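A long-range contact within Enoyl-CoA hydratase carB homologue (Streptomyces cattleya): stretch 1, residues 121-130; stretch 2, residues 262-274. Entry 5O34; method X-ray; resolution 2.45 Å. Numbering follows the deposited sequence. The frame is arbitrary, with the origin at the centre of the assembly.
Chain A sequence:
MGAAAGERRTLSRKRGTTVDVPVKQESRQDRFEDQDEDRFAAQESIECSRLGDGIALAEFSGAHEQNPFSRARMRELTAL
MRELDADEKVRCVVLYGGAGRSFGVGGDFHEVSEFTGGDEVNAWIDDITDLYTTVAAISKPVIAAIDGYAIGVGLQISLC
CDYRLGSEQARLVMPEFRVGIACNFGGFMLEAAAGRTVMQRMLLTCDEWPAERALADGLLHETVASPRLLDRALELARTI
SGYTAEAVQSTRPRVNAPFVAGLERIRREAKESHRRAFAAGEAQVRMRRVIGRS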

# COMPACT_ATOMS: atom_id res chain seq x y z
N VAL A 121 -16.37 9.19 26.02
CA VAL A 121 -15.46 8.86 24.92
C VAL A 121 -15.98 7.70 24.06
O VAL A 121 -15.79 7.72 22.85
CB VAL A 121 -14.00 8.61 25.41
CG1 VAL A 121 -13.33 9.90 25.87
CG2 VAL A 121 -13.93 7.54 26.50
N ASN A 122 -16.65 6.71 24.68
CA ASN A 122 -17.22 5.54 24.00
C ASN A 122 -18.28 5.93 22.97
O ASN A 122 -18.38 5.31 21.91
CB ASN A 122 -17.77 4.53 25.00
CG ASN A 122 -16.74 3.63 25.65
OD1 ASN A 122 -15.52 3.85 25.58
ND2 ASN A 122 -17.21 2.59 26.32
N ALA A 123 -19.06 6.97 23.29
CA ALA A 123 -20.11 7.50 22.42
C ALA A 123 -19.50 8.37 21.31
O ALA A 123 -20.07 8.44 20.22
CB ALA A 123 -21.12 8.28 23.23
N TRP A 124 -18.34 9.02 21.59
CA TRP A 124 -17.58 9.83 20.62
C TRP A 124 -17.11 8.89 19.51
O TRP A 124 -17.45 9.12 18.34
CB TRP A 124 -16.39 10.58 21.30
CG TRP A 124 -15.42 11.27 20.36
CD1 TRP A 124 -15.72 11.94 19.21
CD2 TRP A 124 -14.00 11.45 20.57
NE1 TRP A 124 -14.57 12.45 18.64
CE2 TRP A 124 -13.50 12.17 19.46
CE3 TRP A 124 -13.11 11.07 21.59
CZ2 TRP A 124 -12.14 12.51 19.33
CZ3 TRP A 124 -11.76 11.40 21.46
CH2 TRP A 124 -11.29 12.11 20.35
N ILE A 125 -16.44 7.78 19.88
CA ILE A 125 -15.92 6.73 19.00
C ILE A 125 -17.02 6.15 18.10
O ILE A 125 -16.82 6.07 16.88
CB ILE A 125 -15.14 5.64 19.81
CG1 ILE A 125 -13.88 6.23 20.53
CG2 ILE A 125 -14.78 4.41 18.97
CD1 ILE A 125 -12.80 7.04 19.65
N ASP A 126 -18.19 5.79 18.67
CA ASP A 126 -19.33 5.26 17.92
C ASP A 126 -19.83 6.22 16.84
O ASP A 126 -20.14 5.76 15.74
CB ASP A 126 -20.48 4.84 18.85
CG ASP A 126 -20.28 3.49 19.52
OD1 ASP A 126 -19.92 2.51 18.81
OD2 ASP A 126 -20.53 3.39 20.74
N ASP A 127 -19.86 7.54 17.11
CA ASP A 127 -20.29 8.53 16.11
C ASP A 127 -19.24 8.71 15.01
O ASP A 127 -19.59 8.76 13.83
CB ASP A 127 -20.65 9.88 16.77
CG ASP A 127 -21.89 9.83 17.65
OD1 ASP A 127 -22.82 9.05 17.33
OD2 ASP A 127 -21.94 10.58 18.65
N ILE A 128 -17.94 8.74 15.40
CA ILE A 128 -16.74 8.82 14.55
C ILE A 128 -16.73 7.66 13.57
O ILE A 128 -16.61 7.87 12.35
CB ILE A 128 -15.46 8.83 15.47
CG1 ILE A 128 -15.36 10.16 16.21
CG2 ILE A 128 -14.16 8.57 14.68
CD1 ILE A 128 -14.98 11.32 15.33
N THR A 129 -16.88 6.42 14.11
CA THR A 129 -16.90 5.18 13.34
C THR A 129 -18.07 5.18 12.37
O THR A 129 -17.87 4.85 11.21
CB THR A 129 -16.88 3.93 14.27
OG1 THR A 129 -15.88 4.08 15.27
CG2 THR A 129 -16.64 2.64 13.51
N ASP A 130 -19.25 5.62 12.82
CA ASP A 130 -20.46 5.70 11.98
C ASP A 130 -20.28 6.72 10.86
O ASP A 130 -20.74 6.47 9.75
CB ASP A 130 -21.73 5.95 12.82
CG ASP A 130 -22.16 4.79 13.72
OD1 ASP A 130 -21.38 3.81 13.86
OD2 ASP A 130 -23.27 4.87 14.30
N GLY A 262 -12.26 -2.62 7.69
CA GLY A 262 -11.11 -2.20 8.46
C GLY A 262 -11.48 -1.20 9.54
O GLY A 262 -11.04 -1.35 10.68
N LEU A 263 -12.31 -0.20 9.17
CA LEU A 263 -12.82 0.85 10.06
C LEU A 263 -13.71 0.25 11.14
O LEU A 263 -13.64 0.71 12.29
CB LEU A 263 -13.61 1.91 9.27
CG LEU A 263 -12.84 2.87 8.33
CD1 LEU A 263 -13.78 3.55 7.38
CD2 LEU A 263 -12.05 3.91 9.11
N GLU A 264 -14.54 -0.76 10.79
CA GLU A 264 -15.44 -1.45 11.72
C GLU A 264 -14.70 -2.22 12.83
O GLU A 264 -15.19 -2.26 13.97
CB GLU A 264 -16.41 -2.39 10.99
CG GLU A 264 -17.54 -1.69 10.24
CD GLU A 264 -18.61 -0.95 11.03
OE1 GLU A 264 -19.57 -0.46 10.38
OE2 GLU A 264 -18.51 -0.85 12.27
N ARG A 265 -13.55 -2.82 12.52
CA ARG A 265 -12.73 -3.53 13.50
C ARG A 265 -12.07 -2.59 14.51
O ARG A 265 -11.80 -3.00 15.63
CB ARG A 265 -11.68 -4.39 12.80
CG ARG A 265 -12.17 -5.81 12.51
CD ARG A 265 -11.06 -6.69 11.97
NE ARG A 265 -10.58 -6.20 10.68
CZ ARG A 265 -11.03 -6.63 9.51
NH1 ARG A 265 -11.95 -7.58 9.45
NH2 ARG A 265 -10.54 -6.12 8.38
N ILE A 266 -11.81 -1.32 14.10
CA ILE A 266 -11.18 -0.28 14.94
C ILE A 266 -12.09 0.16 16.09
O ILE A 266 -11.57 0.54 17.13
CB ILE A 266 -10.65 0.95 14.10
CG1 ILE A 266 -9.79 0.55 12.87
CG2 ILE A 266 -9.91 1.99 14.96
CD1 ILE A 266 -8.71 -0.53 13.05
N ARG A 267 -13.43 0.15 15.89
CA ARG A 267 -14.43 0.60 16.87
C ARG A 267 -14.08 0.23 18.33
O ARG A 267 -13.82 1.12 19.14
CB ARG A 267 -15.84 0.12 16.48
CG ARG A 267 -16.98 0.77 17.28
CD ARG A 267 -18.35 0.13 17.03
NE ARG A 267 -18.81 0.27 15.64
CZ ARG A 267 -19.49 1.32 15.17
NH1 ARG A 267 -19.80 2.33 15.97
NH2 ARG A 267 -19.85 1.37 13.90
N ARG A 268 -13.98 -1.07 18.62
CA ARG A 268 -13.64 -1.60 19.94
C ARG A 268 -12.20 -1.22 20.37
O ARG A 268 -11.99 -0.83 21.52
CB ARG A 268 -13.93 -3.11 19.98
CG ARG A 268 -13.02 -3.97 20.87
CD ARG A 268 -13.48 -4.09 22.31
NE ARG A 268 -12.56 -4.93 23.09
CZ ARG A 268 -12.77 -5.33 24.34
NH1 ARG A 268 -13.87 -4.98 24.98
NH2 ARG A 268 -11.87 -6.09 24.96
N GLU A 269 -11.23 -1.32 19.44
CA GLU A 269 -9.82 -0.98 19.68
C GLU A 269 -9.61 0.50 20.08
O GLU A 269 -8.93 0.77 21.07
CB GLU A 269 -8.97 -1.31 18.45
CG GLU A 269 -8.71 -2.79 18.24
CD GLU A 269 -8.20 -3.22 16.87
OE1 GLU A 269 -7.84 -2.35 16.05
OE2 GLU A 269 -8.17 -4.45 16.63
N ALA A 270 -10.21 1.43 19.32
CA ALA A 270 -10.14 2.89 19.54
C ALA A 270 -10.72 3.28 20.90
O ALA A 270 -10.20 4.20 21.54
CB ALA A 270 -10.88 3.63 18.44
N LYS A 271 -11.77 2.56 21.35
CA LYS A 271 -12.41 2.76 22.65
C LYS A 271 -11.42 2.53 23.80
O LYS A 271 -11.24 3.44 24.62
CB LYS A 271 -13.64 1.85 22.79
CG LYS A 271 -14.89 2.46 22.16
CD LYS A 271 -15.96 1.41 21.92
CE LYS A 271 -17.21 2.04 21.36
NZ LYS A 271 -18.26 1.03 21.13
N GLU A 272 -10.75 1.37 23.81
CA GLU A 272 -9.74 1.01 24.82
C GLU A 272 -8.57 2.02 24.85
O GLU A 272 -8.15 2.43 25.93
CB GLU A 272 -9.19 -0.40 24.56
CG GLU A 272 -10.18 -1.52 24.80
CD GLU A 272 -9.63 -2.89 24.49
OE1 GLU A 272 -9.07 -3.53 25.41
OE2 GLU A 272 -9.73 -3.32 23.32
N SER A 273 -8.09 2.43 23.66
CA SER A 273 -6.96 3.35 23.48
C SER A 273 -7.19 4.80 23.96
O SER A 273 -6.27 5.40 24.53
CB SER A 273 -6.50 3.34 22.03
OG SER A 273 -5.71 2.21 21.72
N HIS A 274 -8.39 5.37 23.71
CA HIS A 274 -8.71 6.73 24.14
C HIS A 274 -9.20 6.80 25.59
O HIS A 274 -9.20 5.79 26.31
CB HIS A 274 -9.72 7.39 23.19
CG HIS A 274 -9.17 7.67 21.82
ND1 HIS A 274 -8.63 8.90 21.51
CD2 HIS A 274 -9.10 6.87 20.73
CE1 HIS A 274 -8.25 8.82 20.24
NE2 HIS A 274 -8.51 7.61 19.74

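The contact between the two helices is anchored by a cluster of charges in which two acidic residues of the first helix face two basic residues of the second. R267 is its centre. R267 NH1 donates to D126 OD1 at 2.8 Å, while R267 NH2 and NH1 both reach D130 OD1, at 2.9 and 3.0 Å respectively. Both carboxylate oxygens lie at the edge of the guanidinium, near its plane, where the N-H bonds point, so these salt bridges are also well-directed hydrogen bonds. D126 and D130 are one helical turn apart, a spacing that lets a single guanidinium serve both. NH1 adds a weak hydrogen bond to the backbone oxygen of D126 (R267 NH1 to D126 O, 3.5 Å). Within its own helix, R267 NH2 also bridges to E264 OE2 at 3.1 Å, so three carboxylates share the NH1 and NH2 end of the one guanidinium.

K271, one turn beyond R267, completes the cluster. Its side chain is extended, with chi2 to chi4 all t, and carries K271 NZ to D126 OD1 at 3.2 Å; a second, weak bond joins K271 NZ to D126 OD2 at 3.3 Å. D126 thus pairs with both cations. The aliphatic part of the lysine also packs: K271 CE lies 3.5 Å from N122 O and K271 CG 3.7 Å from I125 CG2.

Beside these charges runs an apolar seam. I125 points its CA-to-CB bond toward the second helix and is buried there; I125 CG2 lies 3.4 Å from R267 O and 4.0 Å from A270 CB, where the small alanine side chain also points toward the first helix. T129, one turn on, places T129 CG2 over one face of the R267 guanidinium, 3.5 Å from R267 NH2, while D126 and D130 approach at its edge. T129 CG2 is also 3.8 Å from L263 O. The threonine hydroxyl is occupied within its own helix, T129 OG1 donating to I125 O at 2.7 Å.

At the C-terminal end of the second stretch, H274 meets W124 edge-to-face: the edge of the tryptophan is directed toward the face of the imidazole, with the W124 six-membered ring and the H274 ring 5.5 Å apart between centroids and their planes at 73°. I125 CD1 also approaches H274 CD2, at 3.9 Å.

The two helices run roughly antiparallel, at 149°, with axes 9.4 Å apart at closest approach. The backbones come nearest at N122 CA and K271 CA, 5.7 Å apart, and T129 CA lies 6.3 Å from R267 CA. Together the stretches bury 594 Å².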